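Local coordinates for protein sgbp-b (Bacteroides uniformis, PDB 7K44) that probably binds xyloglucan at the cell surface, as a surface glycan-binding protein encoded in a complex xyloglucan utilization locus of a gut commensal, at residues Leu49-Gly54 with Gln60-Thr65; Thr138-Thr143 with Gly329-Cys334; Ser189-Thr194 with Thr198-Gly203; Leu283-Glu288 with Phe301-Lys306; Met362-Pro365 with Pro370-Ile373. All coordinates share one frame; numbering follows the deposited sequence.

From the N terminus, interaction 1 closes a short loop between consecutive strands on facing sheets of the first sandwich, and stands in series with everything that follows. Interaction 2 then spans most of the remaining chain, joining the IPT/TIG domain at 138-143 to the xyloglucan-binding domain at 329-334. Nested inside its long loop are interaction 3, the hairpin of 189-194 and 198-203, and interaction 4, which pairs 283-288 with 301-306 across the core of the C-terminal sandwich. Interaction 5 follows interaction 2 and joins the same two sheets as interaction 4, which it touches through Phe301 and Met362. No loop crosses another.

Interaction 1 (Leu49-Gly54 with Gln60-Thr65); sequences LRIVGG and QRVYFT
Ile51 and Val62 mark the point where strands 49-54 and 60-65 come nearest, yet their CA atoms stay 10.2 Å apart, a spacing bridged by side chains and not by backbone bonds. Ile51 reaches over with its longer branch: CG1 lies anti to the carbonyl carbon (chi1 -57°) and the chain runs on extended (chi2 173°), which brings CD1 to 4.3 Å from Val62 CG1. The second meeting is looser. Leu49 offers CD2 to the edge of the Phe64 ring, near the ring plane, at 4.5 Å from Phe64 CZ.

All four residues are buried, as expected between the layers of an antiparallel beta sandwich. Strand 48-54 belongs to a sheet with 33-39, 84-85 and 91-95, while strand 59-65 lies in the facing sheet with 78-80, 103-110 and 114-120; the same strand orders recur in the IPT/TIG domain further along the chain, consistent with an immunoglobulin-like fold here too. Phe119 meets the Phe64 ring edge-to-face, and Leu106 and Val108 touch Ile51 from the facing sheet. At the start of 60-65, Gln60 and Arg61 both sit opposite Glu109 in a classic beta bulge.

Interaction 2 (Thr138-Thr143 with Gly329-Cys334); sequences TGTTVT and GQWMQC
Trp331 sets the pyrrole end of its indole against the methyl of Thr140, with CD1 at 3.9 Å from Thr140 CG2, the two side chains lying at a slant to each other. The threonine torsion explains which branch touches: at chi1 67° its OG1 sits between the backbone N and the carbonyl carbon, leaving CG2 beside the N and turned to the indole. Each residue has its polar atom engaged at home, Trp331 NE1 with Phe239 O and Thr140 OG1 with Ile137 O.

Beside this apolar touch lies a wet one. In the conformer described, one of two deposited, the Gln330 chain bends so that its amide faces Thr141. NE2 donates to Trp331 O at 2.9 Å (158°), in the carbonyl plane and on a lone pair, a bond that lies in the plane of the amide and fixes its rotation; its reach to Thr141 O, 3.5 Å at 142°, is weak. The contact spans the junction between the IPT/TIG domain and the xyloglucan-binding domain, and Gln333 adds to it by accepting from Met134 N. Two waters fill in the polar links. One donates to Thr140 OG1 at 2.8 Å and to Thr141 O at 2.9 Å, and is also a weak acceptor for Gln330 NE2. The other accepts from Thr141 N at 3.0 Å and donates to Gln330 OE1 at 2.6 Å; links through the Gln330 amide belong to this conformer and are less certain for that reason. The benzo ring of Trp331 packs against Glu288 through CE3, and Phe290 meets the indole edge-to-face.

Interaction 3 (Ser189-Thr194 with Thr198-Gly203); sequences SLAITT and TAEVPG
With first torsions of -64° in Thr193 and -62° in Thr198, each threonine places OG1 beside its backbone N and CG2 beside its carbonyl carbon, and the two hydroxyls meet as the side chains cross obliquely. Thr193 OG1 and Thr198 OG1 are 3.0 Å apart in a hydrogen bond that either could donate. The two residues form a non-hydrogen-bonded pair of the ladder, as do Ala191 and Glu200, so the hydroxyl link adds a cross-strand bond where the backbone supplies none.

Alternating with these along the ladder are the hydrogen-bonded pairs of a beta hairpin at the edge of an IPT/TIG sandwich sheet, its strand axes 4.5 Å apart at closest and antiparallel at 161°. Ile192 and Ala199 exchange two backbone bonds, Ile192 N to Ala199 O and Ala199 N to Ile192 O, both 2.9 Å. Leu190 and Val201 do likewise, less evenly: Val201 N to Leu190 O is 2.7 Å, whereas Leu190 N to Val201 O is 3.0 Å. CA-H...O contacts flank these bonds, Ser189 CA reaching Val201 O at 3.2 Å.

On the face bearing Leu190, Ile192, Ala199 and Val201, the side chains turn into the sandwich, where Ile128 of the opposing sheet touches the last three. Leu190 CB and Val201 CB pack at 4.1 Å. Beyond Val201 the chain turns a corner at Pro202 and Gly203.

Interaction 4 (Leu283-Glu288 with Phe301-Lys306); sequences LALQFE and FRIYLK
Leu285 and Ile303 each take part in two of the three touches. The CD2 methyl of Leu285 lies 4.2 Å from Ile303 CG2 and 4.3 Å from Leu305 CD2, so one branch fits against two neighbours from alternate positions of the other strand. The leucine chain gets there with CG anti to its own N (chi1 178°) and a turn at the next torsion. Ile303 divides its branches: while CG2 meets the leucine, CD1 at the end of its longer arm approaches Phe287 CE1 at 4.3 Å, coming to the ring at a slant. The contact is wholly apolar and buried.

The backbones remain well apart, with strand axes 11.1 Å distant at closest approach and 123° between their directions. Each strand is fixed in its own sheet. Leu285 and Phe287 are held by backbone bonds to Ile336 and Cys334, and Ile336 also touches Ile303; Phe380 meets the Phe287 ring with planes at about 30°. On the opposite face of strand 283-288, Gln286 hydrogen-bonds Arg381 and Glu288 forms a salt bridge with it. Behind strand 301-305, Tyr304 CE1 sits 3.7 Å above the plane of the Arg302 guanidinium, over its centre, and the same arginine forms a salt bridge with Glu309.

Leu285, Phe287, Ile303 and Leu305 point inward from two antiparallel sheets packed face to face, the core of the beta sandwich that forms the xyloglucan-binding domain.

Interaction 5 (Met362-Pro365 with Pro370-Ile373); sequences MTNP and PYNI
Met362 and Ile373 make the close half of this contact, reaching toward each other tip to tip. The methionine runs out extended from the backbone (chi1 -170°), then bends at its last torsion (chi3 -149°), so that both SD and CE bear on the isoleucine. SD lies 3.8 Å from Ile373 CG2, and CE 4.0 Å from Ile373 CD1, which puts the thioether end against both branches. Phe301 and Trp258 close in on the methionine as well, and both partners are buried.

The other half is slacker and nearer to solvent. Asn364 and Tyr371 cross at about a right angle, their amide and ring planes 59° apart. The nearest atoms are Asn364 ND2 and Tyr371 CD2, at 4.1 Å, with the nitrogen at the edge of the ring and near its plane. Tyr371 is partly exposed, its OH making a weak hydrogen bond to Glu297 O, whereas Asn364 is buried and its amide is occupied by other partners: ND2 serves Asn368 O and Ser252 O, and OD1 meets Ser366 OG. Ser366 and Asn368 belong to the short connection between the segments, which passes into Pro370 through a cis peptide bond and carries the chain from the five-stranded sheet of the sandwich to the larger one.

The chemistry thus divides in two. Dispersion between sulfur and methyl groups joins the sheets at the inner end, while at the outer end the asparagine amide is oriented by hydrogen bonds to the connection and to Ser252, the tyrosine edge adding a weak van der Waals touch.

Interaction 1 (Leu49-Gly54 with Gln60-Thr65)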
# COMPACT_ATOMS: atom_id res chain seq x y z
N LEU A 49 29.86 12.61 1.73
CA LEU A 49 28.55 12.78 2.32
C LEU A 49 28.06 14.19 2.02
O LEU A 49 28.86 15.12 1.85
CB LEU A 49 28.57 12.60 3.86
CG LEU A 49 28.91 11.23 4.44
CD1 LEU A 49 30.40 11.13 4.73
CD2 LEU A 49 28.12 10.97 5.72
N ARG A 50 26.73 14.36 1.97
CA ARG A 50 26.15 15.68 1.87
C ARG A 50 25.06 15.83 2.91
O ARG A 50 24.07 15.09 2.89
CB ARG A 50 25.58 15.93 0.46
CG ARG A 50 25.24 17.39 0.22
CD ARG A 50 24.54 17.59 -1.13
NE ARG A 50 25.42 17.32 -2.26
CZ ARG A 50 25.04 17.44 -3.54
NH1 ARG A 50 23.81 17.83 -3.83
NH2 ARG A 50 25.90 17.17 -4.51
N ILE A 51 25.23 16.79 3.82
CA ILE A 51 24.17 17.14 4.76
C ILE A 51 23.19 18.07 4.07
O ILE A 51 23.58 19.12 3.55
CB ILE A 51 24.76 17.80 6.01
CG1 ILE A 51 25.80 16.90 6.66
CG2 ILE A 51 23.64 18.16 6.99
CD1 ILE A 51 26.55 17.59 7.81
N VAL A 52 21.91 17.70 4.09
CA VAL A 52 20.84 18.46 3.45
C VAL A 52 19.92 19.00 4.53
O VAL A 52 19.36 18.23 5.32
CB VAL A 52 20.07 17.60 2.44
CG1 VAL A 52 18.93 18.40 1.83
CG2 VAL A 52 21.01 17.10 1.37
N GLY A 53 19.74 20.32 4.56
CA GLY A 53 18.89 20.92 5.56
C GLY A 53 18.58 22.37 5.26
O GLY A 53 17.97 22.67 4.23
N GLY A 54 18.99 23.26 6.14
CA GLY A 54 18.80 24.68 5.91
C GLY A 54 19.43 25.50 7.02
O GLY A 54 19.72 25.00 8.11
N GLN A 60 30.30 26.78 12.79
CA GLN A 60 31.52 26.78 13.59
C GLN A 60 32.20 25.42 13.65
O GLN A 60 33.43 25.35 13.60
CB GLN A 60 31.22 27.31 15.00
CG GLN A 60 30.64 28.72 14.93
CD GLN A 60 29.98 29.17 16.21
OE1 GLN A 60 29.60 28.35 17.05
NE2 GLN A 60 29.83 30.48 16.36
N ARG A 61 31.43 24.34 13.69
CA ARG A 61 32.01 23.01 13.67
C ARG A 61 31.06 22.05 12.99
O ARG A 61 29.84 22.24 12.99
CB ARG A 61 32.26 22.50 15.09
CG ARG A 61 33.64 22.79 15.59
CD ARG A 61 33.86 22.29 17.01
NE ARG A 61 34.62 23.27 17.78
CZ ARG A 61 35.87 23.65 17.49
NH1 ARG A 61 36.51 23.11 16.45
NH2 ARG A 61 36.48 24.55 18.24
N VAL A 62 31.63 21.01 12.39
CA VAL A 62 30.90 19.84 11.91
C VAL A 62 31.60 18.63 12.50
O VAL A 62 32.83 18.51 12.40
CB VAL A 62 30.89 19.77 10.37
CG1 VAL A 62 30.16 18.51 9.90
CG2 VAL A 62 30.23 21.02 9.80
N TYR A 63 30.85 17.75 13.15
CA TYR A 63 31.51 16.62 13.78
C TYR A 63 30.54 15.46 13.98
O TYR A 63 29.33 15.66 14.08
CB TYR A 63 32.16 17.00 15.12
CG TYR A 63 31.20 17.51 16.18
CD1 TYR A 63 30.83 18.85 16.22
CD2 TYR A 63 30.69 16.66 17.15
CE1 TYR A 63 29.95 19.32 17.19
CE2 TYR A 63 29.82 17.12 18.12
CZ TYR A 63 29.45 18.45 18.14
OH TYR A 63 28.58 18.91 19.10
N PHE A 64 31.11 14.25 14.02
CA PHE A 64 30.40 13.06 14.46
C PHE A 64 30.61 12.89 15.96
O PHE A 64 31.69 13.17 16.49
CB PHE A 64 30.95 11.83 13.75
CG PHE A 64 30.75 11.84 12.25
CD1 PHE A 64 31.67 12.46 11.41
CD2 PHE A 64 29.65 11.21 11.68
CE1 PHE A 64 31.49 12.46 10.03
CE2 PHE A 64 29.47 11.21 10.29
CZ PHE A 64 30.39 11.83 9.47
N THR A 65 29.56 12.43 16.64
CA THR A 65 29.58 12.24 18.08
C THR A 65 28.96 10.89 18.42
O THR A 65 28.06 10.41 17.73
CB THR A 65 28.85 13.37 18.82
OG1 THR A 65 29.01 13.20 20.24
CG2 THR A 65 27.37 13.40 18.51

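Interaction 2 (Thr138-Thr143 with Gly329-Cys334)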
# COMPACT_ATOMS: atom_id res chain seq x y z
N THR A 138 -2.37 -5.23 -13.38
CA THR A 138 -1.23 -4.90 -14.24
C THR A 138 -1.42 -3.53 -14.89
O THR A 138 -2.50 -3.22 -15.41
CB THR A 138 -1.04 -5.98 -15.30
OG1 THR A 138 -0.63 -7.20 -14.67
CG2 THR A 138 0.00 -5.57 -16.35
N GLY A 139 -0.38 -2.70 -14.83
CA GLY A 139 -0.44 -1.37 -15.38
C GLY A 139 -0.80 -0.28 -14.39
O GLY A 139 -0.56 0.89 -14.69
N THR A 140 -1.34 -0.63 -13.23
CA THR A 140 -1.70 0.36 -12.23
C THR A 140 -0.49 0.68 -11.36
O THR A 140 0.54 -0.01 -11.41
CB THR A 140 -2.88 -0.11 -11.36
OG1 THR A 140 -2.49 -1.24 -10.55
CG2 THR A 140 -4.07 -0.50 -12.25
N THR A 141 -0.62 1.72 -10.55
CA THR A 141 0.46 2.16 -9.67
C THR A 141 0.27 1.54 -8.29
O THR A 141 -0.79 1.66 -7.68
CB THR A 141 0.49 3.68 -9.57
OG1 THR A 141 0.69 4.22 -10.88
CG2 THR A 141 1.62 4.14 -8.67
N VAL A 142 1.32 0.87 -7.80
CA VAL A 142 1.32 0.24 -6.50
C VAL A 142 2.14 1.13 -5.57
O VAL A 142 3.16 1.68 -5.99
CB VAL A 142 1.98 -1.15 -6.60
CG1 VAL A 142 1.90 -1.87 -5.27
CG2 VAL A 142 1.36 -1.97 -7.73
N THR A 143 1.68 1.31 -4.34
CA THR A 143 2.40 2.08 -3.34
C THR A 143 2.82 1.16 -2.21
O THR A 143 2.05 0.30 -1.78
CB THR A 143 1.53 3.22 -2.81
OG1 THR A 143 1.10 4.03 -3.90
CG2 THR A 143 2.32 4.10 -1.84
N GLY A 329 -10.67 7.37 -8.63
CA GLY A 329 -9.85 7.29 -9.81
C GLY A 329 -8.72 6.30 -9.77
O GLY A 329 -7.85 6.33 -10.65
N GLN A 330 -8.69 5.40 -8.79
CA GLN A 330 -7.62 4.41 -8.66
C GLN A 330 -8.21 3.12 -8.11
O GLN A 330 -9.09 3.18 -7.24
CB GLN A 330 -6.55 4.95 -7.68
CG GLN A 330 -5.79 3.90 -6.86
CD GLN A 330 -4.51 3.44 -7.54
OE1 GLN A 330 -3.77 4.24 -8.11
NE2 GLN A 330 -4.25 2.13 -7.50
N TRP A 331 -7.71 1.98 -8.57
CA TRP A 331 -8.13 0.71 -7.99
C TRP A 331 -7.69 0.63 -6.53
O TRP A 331 -6.53 0.90 -6.21
CB TRP A 331 -7.52 -0.44 -8.78
CG TRP A 331 -8.24 -0.75 -10.05
CD1 TRP A 331 -7.84 -0.40 -11.31
CD2 TRP A 331 -9.47 -1.48 -10.20
NE1 TRP A 331 -8.76 -0.87 -12.24
CE2 TRP A 331 -9.76 -1.53 -11.58
CE3 TRP A 331 -10.35 -2.09 -9.30
CZ2 TRP A 331 -10.90 -2.20 -12.09
CZ3 TRP A 331 -11.49 -2.74 -9.80
CH2 TRP A 331 -11.76 -2.78 -11.18
N MET A 332 -8.62 0.25 -5.65
CA MET A 332 -8.36 0.04 -4.23
C MET A 332 -8.58 -1.42 -3.86
O MET A 332 -9.42 -2.11 -4.44
CB MET A 332 -9.40 0.77 -3.39
CG MET A 332 -9.63 2.23 -3.65
SD MET A 332 -10.85 2.78 -2.45
CE MET A 332 -12.41 2.25 -3.18
N GLN A 333 -7.88 -1.87 -2.83
CA GLN A 333 -8.21 -3.13 -2.18
C GLN A 333 -9.11 -2.85 -0.99
O GLN A 333 -8.81 -2.01 -0.14
CB GLN A 333 -6.94 -3.83 -1.70
CG GLN A 333 -7.22 -5.02 -0.82
CD GLN A 333 -5.96 -5.74 -0.41
OE1 GLN A 333 -5.37 -6.48 -1.18
NE2 GLN A 333 -5.55 -5.51 0.83
N CYS A 334 -10.21 -3.59 -0.92
CA CYS A 334 -11.22 -3.44 0.12
C CYS A 334 -11.39 -4.78 0.81
O CYS A 334 -11.58 -5.80 0.13
CB CYS A 334 -12.56 -3.07 -0.53
SG CYS A 334 -12.53 -1.47 -1.44
O HOH W 1 -2.72 -0.52 -7.90
O HOH W 2 -3.22 3.26 -10.41

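Interaction 3 (Ser189-Thr194 with Thr198-Gly203)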
# COMPACT_ATOMS: atom_id res chain seq x y z
N SER A 189 5.77 -14.12 -2.90
CA SER A 189 6.25 -13.06 -2.03
C SER A 189 6.54 -11.83 -2.86
O SER A 189 7.16 -11.93 -3.93
CB SER A 189 7.53 -13.49 -1.30
OG SER A 189 7.25 -14.41 -0.26
N LEU A 190 6.08 -10.68 -2.39
CA LEU A 190 6.57 -9.40 -2.87
C LEU A 190 7.88 -9.11 -2.14
O LEU A 190 7.95 -9.21 -0.92
CB LEU A 190 5.56 -8.30 -2.53
CG LEU A 190 6.02 -6.86 -2.74
CD1 LEU A 190 6.23 -6.59 -4.22
CD2 LEU A 190 5.01 -5.88 -2.12
N ALA A 191 8.92 -8.77 -2.89
CA ALA A 191 10.24 -8.57 -2.30
C ALA A 191 10.85 -7.29 -2.84
O ALA A 191 10.89 -7.08 -4.06
CB ALA A 191 11.16 -9.75 -2.61
N ILE A 192 11.31 -6.43 -1.94
CA ILE A 192 12.10 -5.26 -2.30
C ILE A 192 13.52 -5.53 -1.84
O ILE A 192 13.76 -5.77 -0.65
CB ILE A 192 11.56 -3.98 -1.66
CG1 ILE A 192 10.14 -3.68 -2.15
CG2 ILE A 192 12.50 -2.81 -1.96
CD1 ILE A 192 9.51 -2.49 -1.42
N THR A 193 14.46 -5.50 -2.77
CA THR A 193 15.86 -5.76 -2.47
C THR A 193 16.64 -4.47 -2.68
O THR A 193 16.53 -3.83 -3.73
CB THR A 193 16.41 -6.87 -3.37
OG1 THR A 193 15.73 -8.10 -3.09
CG2 THR A 193 17.91 -7.07 -3.11
N THR A 194 17.41 -4.10 -1.67
CA THR A 194 18.33 -2.97 -1.75
C THR A 194 19.74 -3.50 -1.54
O THR A 194 19.95 -4.68 -1.25
CB THR A 194 18.01 -1.94 -0.66
OG1 THR A 194 18.27 -2.52 0.62
CG2 THR A 194 16.56 -1.50 -0.71
N THR A 198 16.92 -7.45 1.94
CA THR A 198 15.66 -7.78 1.28
C THR A 198 14.52 -7.77 2.29
O THR A 198 14.65 -8.27 3.41
CB THR A 198 15.73 -9.14 0.60
OG1 THR A 198 16.75 -9.11 -0.41
CG2 THR A 198 14.39 -9.49 -0.06
N ALA A 199 13.41 -7.16 1.88
CA ALA A 199 12.17 -7.20 2.63
C ALA A 199 11.17 -8.01 1.83
O ALA A 199 11.07 -7.84 0.61
CB ALA A 199 11.61 -5.80 2.85
N GLU A 200 10.44 -8.89 2.51
CA GLU A 200 9.52 -9.80 1.85
C GLU A 200 8.13 -9.70 2.46
O GLU A 200 7.99 -9.57 3.68
CB GLU A 200 10.01 -11.26 1.97
CG GLU A 200 11.21 -11.57 1.08
CD GLU A 200 11.77 -12.97 1.31
OE1 GLU A 200 10.97 -13.91 1.55
OE2 GLU A 200 13.01 -13.13 1.26
N VAL A 201 7.11 -9.75 1.61
CA VAL A 201 5.71 -9.83 2.02
C VAL A 201 5.15 -11.13 1.47
O VAL A 201 4.91 -11.24 0.26
CB VAL A 201 4.89 -8.64 1.49
CG1 VAL A 201 3.42 -8.80 1.88
CG2 VAL A 201 5.44 -7.33 2.01
N PRO A 202 4.93 -12.14 2.31
CA PRO A 202 4.33 -13.39 1.82
C PRO A 202 2.83 -13.21 1.60
O PRO A 202 2.21 -12.25 2.05
CB PRO A 202 4.58 -14.36 2.97
CG PRO A 202 4.58 -13.49 4.18
CD PRO A 202 5.17 -12.17 3.76
N GLY A 203 2.25 -14.18 0.89
CA GLY A 203 0.82 -14.11 0.61
C GLY A 203 0.44 -13.16 -0.49
O GLY A 203 -0.76 -12.90 -0.68

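Interaction 4 (Leu283-Glu288 with Phe301-Lys306)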
# COMPACT_ATOMS: atom_id res chain seq x y z
N LEU A 283 -10.31 -14.57 8.71
CA LEU A 283 -10.40 -14.45 7.26
C LEU A 283 -11.15 -13.18 6.88
O LEU A 283 -11.95 -12.65 7.65
CB LEU A 283 -11.15 -15.65 6.68
CG LEU A 283 -10.44 -17.00 6.78
CD1 LEU A 283 -11.39 -18.14 6.41
CD2 LEU A 283 -9.18 -17.03 5.94
N ALA A 284 -10.89 -12.70 5.65
CA ALA A 284 -11.60 -11.56 5.10
C ALA A 284 -12.06 -11.88 3.69
O ALA A 284 -11.40 -12.62 2.95
CB ALA A 284 -10.71 -10.30 5.02
N LEU A 285 -13.22 -11.33 3.33
CA LEU A 285 -13.61 -11.21 1.93
C LEU A 285 -12.97 -9.94 1.39
O LEU A 285 -13.20 -8.85 1.92
CB LEU A 285 -15.12 -11.15 1.76
CG LEU A 285 -15.56 -10.98 0.30
CD1 LEU A 285 -15.34 -12.28 -0.44
CD2 LEU A 285 -17.02 -10.57 0.24
N GLN A 286 -12.15 -10.07 0.35
CA GLN A 286 -11.30 -8.98 -0.11
C GLN A 286 -11.52 -8.84 -1.61
O GLN A 286 -11.69 -9.84 -2.31
CB GLN A 286 -9.85 -9.33 0.21
CG GLN A 286 -8.82 -8.31 -0.16
CD GLN A 286 -7.44 -8.76 0.27
OE1 GLN A 286 -6.71 -9.41 -0.48
NE2 GLN A 286 -7.07 -8.42 1.51
N PHE A 287 -11.57 -7.60 -2.08
CA PHE A 287 -11.83 -7.38 -3.50
C PHE A 287 -11.22 -6.06 -3.97
O PHE A 287 -10.76 -5.23 -3.18
CB PHE A 287 -13.33 -7.43 -3.80
CG PHE A 287 -14.16 -6.46 -3.00
CD1 PHE A 287 -14.61 -6.79 -1.73
CD2 PHE A 287 -14.47 -5.20 -3.52
CE1 PHE A 287 -15.38 -5.88 -0.99
CE2 PHE A 287 -15.23 -4.30 -2.79
CZ PHE A 287 -15.67 -4.63 -1.52
N GLU A 288 -11.19 -5.89 -5.28
CA GLU A 288 -10.68 -4.66 -5.87
C GLU A 288 -11.86 -3.81 -6.31
O GLU A 288 -12.87 -4.33 -6.82
CB GLU A 288 -9.72 -4.98 -7.02
CG GLU A 288 -8.44 -4.14 -6.96
CD GLU A 288 -7.46 -4.69 -5.94
OE1 GLU A 288 -6.45 -4.02 -5.62
OE2 GLU A 288 -7.70 -5.79 -5.42
N PHE A 301 -23.64 0.32 0.58
CA PHE A 301 -23.70 -1.05 0.12
C PHE A 301 -24.01 -1.98 1.27
O PHE A 301 -23.56 -1.77 2.41
CB PHE A 301 -22.36 -1.51 -0.45
CG PHE A 301 -22.11 -1.07 -1.84
CD1 PHE A 301 -21.52 0.16 -2.08
CD2 PHE A 301 -22.48 -1.87 -2.91
CE1 PHE A 301 -21.29 0.59 -3.38
CE2 PHE A 301 -22.24 -1.45 -4.21
CZ PHE A 301 -21.65 -0.22 -4.44
N ARG A 302 -24.74 -3.03 0.97
CA ARG A 302 -24.73 -4.20 1.82
C ARG A 302 -24.15 -5.37 1.05
O ARG A 302 -24.18 -5.41 -0.19
CB ARG A 302 -26.11 -4.53 2.39
CG ARG A 302 -26.99 -5.28 1.45
CD ARG A 302 -28.17 -5.83 2.23
NE ARG A 302 -29.23 -6.25 1.34
CZ ARG A 302 -30.12 -7.20 1.62
NH1 ARG A 302 -30.07 -7.85 2.78
NH2 ARG A 302 -31.05 -7.50 0.73
N ILE A 303 -23.58 -6.31 1.80
CA ILE A 303 -22.96 -7.50 1.26
C ILE A 303 -23.50 -8.69 2.03
O ILE A 303 -23.63 -8.63 3.25
CB ILE A 303 -21.42 -7.41 1.38
CG1 ILE A 303 -20.91 -6.15 0.66
CG2 ILE A 303 -20.76 -8.69 0.88
CD1 ILE A 303 -19.45 -6.14 0.35
N TYR A 304 -23.85 -9.76 1.32
CA TYR A 304 -24.24 -10.98 2.01
C TYR A 304 -23.86 -12.19 1.15
O TYR A 304 -23.80 -12.10 -0.09
CB TYR A 304 -25.73 -10.97 2.44
CG TYR A 304 -26.72 -10.91 1.31
CD1 TYR A 304 -27.15 -9.69 0.80
CD2 TYR A 304 -27.24 -12.07 0.77
CE1 TYR A 304 -28.08 -9.65 -0.26
CE2 TYR A 304 -28.16 -12.04 -0.28
CZ TYR A 304 -28.57 -10.82 -0.77
OH TYR A 304 -29.46 -10.80 -1.81
N LEU A 305 -23.57 -13.30 1.82
CA LEU A 305 -23.04 -14.50 1.18
C LEU A 305 -23.98 -15.68 1.38
O LEU A 305 -24.55 -15.85 2.47
CB LEU A 305 -21.67 -14.86 1.75
CG LEU A 305 -20.65 -13.72 1.79
CD1 LEU A 305 -19.33 -14.21 2.35
CD2 LEU A 305 -20.45 -13.18 0.39
N LYS A 306 -24.11 -16.48 0.33
CA LYS A 306 -24.93 -17.70 0.34
C LYS A 306 -26.35 -17.44 0.81
O LYS A 306 -27.00 -18.30 1.43
CB LYS A 306 -24.24 -18.84 1.11
CG LYS A 306 -23.00 -19.36 0.40
CD LYS A 306 -22.40 -20.57 1.10
CE LYS A 306 -21.29 -21.19 0.27
NZ LYS A 306 -20.92 -22.54 0.78

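Interaction 5 (Met362-Pro365 with Pro370-Ile373)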
# COMPACT_ATOMS: atom_id res chain seq x y z
N MET A 362 -26.51 -1.76 -3.61
CA MET A 362 -26.36 -0.34 -3.31
C MET A 362 -27.73 0.32 -3.24
O MET A 362 -28.58 0.10 -4.11
CB MET A 362 -25.50 0.35 -4.37
CG MET A 362 -25.13 1.77 -3.97
SD MET A 362 -24.09 2.56 -5.22
CE MET A 362 -23.11 3.66 -4.22
N THR A 363 -27.94 1.11 -2.19
CA THR A 363 -29.17 1.87 -1.97
C THR A 363 -28.79 3.27 -1.50
O THR A 363 -27.63 3.55 -1.21
CB THR A 363 -30.07 1.19 -0.92
OG1 THR A 363 -29.38 1.08 0.33
CG2 THR A 363 -30.52 -0.21 -1.39
N ASN A 364 -29.78 4.16 -1.42
CA ASN A 364 -29.59 5.50 -0.85
C ASN A 364 -30.75 5.80 0.09
O ASN A 364 -31.67 6.55 -0.27
CB ASN A 364 -29.44 6.56 -1.94
CG ASN A 364 -29.23 7.95 -1.38
OD1 ASN A 364 -28.82 8.11 -0.23
ND2 ASN A 364 -29.52 8.96 -2.18
N PRO A 365 -30.74 5.23 1.30
CA PRO A 365 -31.81 5.48 2.28
C PRO A 365 -31.65 6.82 2.99
O PRO A 365 -31.50 6.89 4.21
CB PRO A 365 -31.65 4.29 3.23
CG PRO A 365 -30.16 4.07 3.25
CD PRO A 365 -29.69 4.35 1.84
N PRO A 370 -29.94 13.84 -6.11
CA PRO A 370 -29.44 12.59 -6.71
C PRO A 370 -27.91 12.60 -6.86
O PRO A 370 -27.29 13.66 -6.82
CB PRO A 370 -30.10 12.57 -8.09
CG PRO A 370 -30.37 14.00 -8.40
CD PRO A 370 -30.66 14.67 -7.09
N TYR A 371 -27.33 11.41 -7.00
CA TYR A 371 -25.89 11.26 -7.16
C TYR A 371 -25.60 10.47 -8.43
O TYR A 371 -26.27 9.48 -8.72
CB TYR A 371 -25.31 10.44 -6.02
CG TYR A 371 -25.26 11.12 -4.68
CD1 TYR A 371 -24.33 12.12 -4.43
CD2 TYR A 371 -26.11 10.74 -3.66
CE1 TYR A 371 -24.26 12.74 -3.20
CE2 TYR A 371 -26.06 11.35 -2.42
CZ TYR A 371 -25.12 12.35 -2.20
OH TYR A 371 -25.06 12.96 -0.96
N ASN A 372 -24.59 10.90 -9.17
CA ASN A 372 -24.06 10.10 -10.25
C ASN A 372 -23.08 9.08 -9.67
O ASN A 372 -22.14 9.45 -8.96
CB ASN A 372 -23.36 10.98 -11.29
CG ASN A 372 -22.68 10.18 -12.38
OD1 ASN A 372 -23.24 9.21 -12.89
ND2 ASN A 372 -21.46 10.58 -12.73
N ILE A 373 -23.32 7.80 -9.94
CA ILE A 373 -22.52 6.70 -9.41
C ILE A 373 -21.79 6.03 -10.56
O ILE A 373 -22.37 5.80 -11.63
CB ILE A 373 -23.44 5.68 -8.71
CG1 ILE A 373 -24.22 6.35 -7.57
CG2 ILE A 373 -22.64 4.46 -8.22
CD1 ILE A 373 -23.34 6.94 -6.47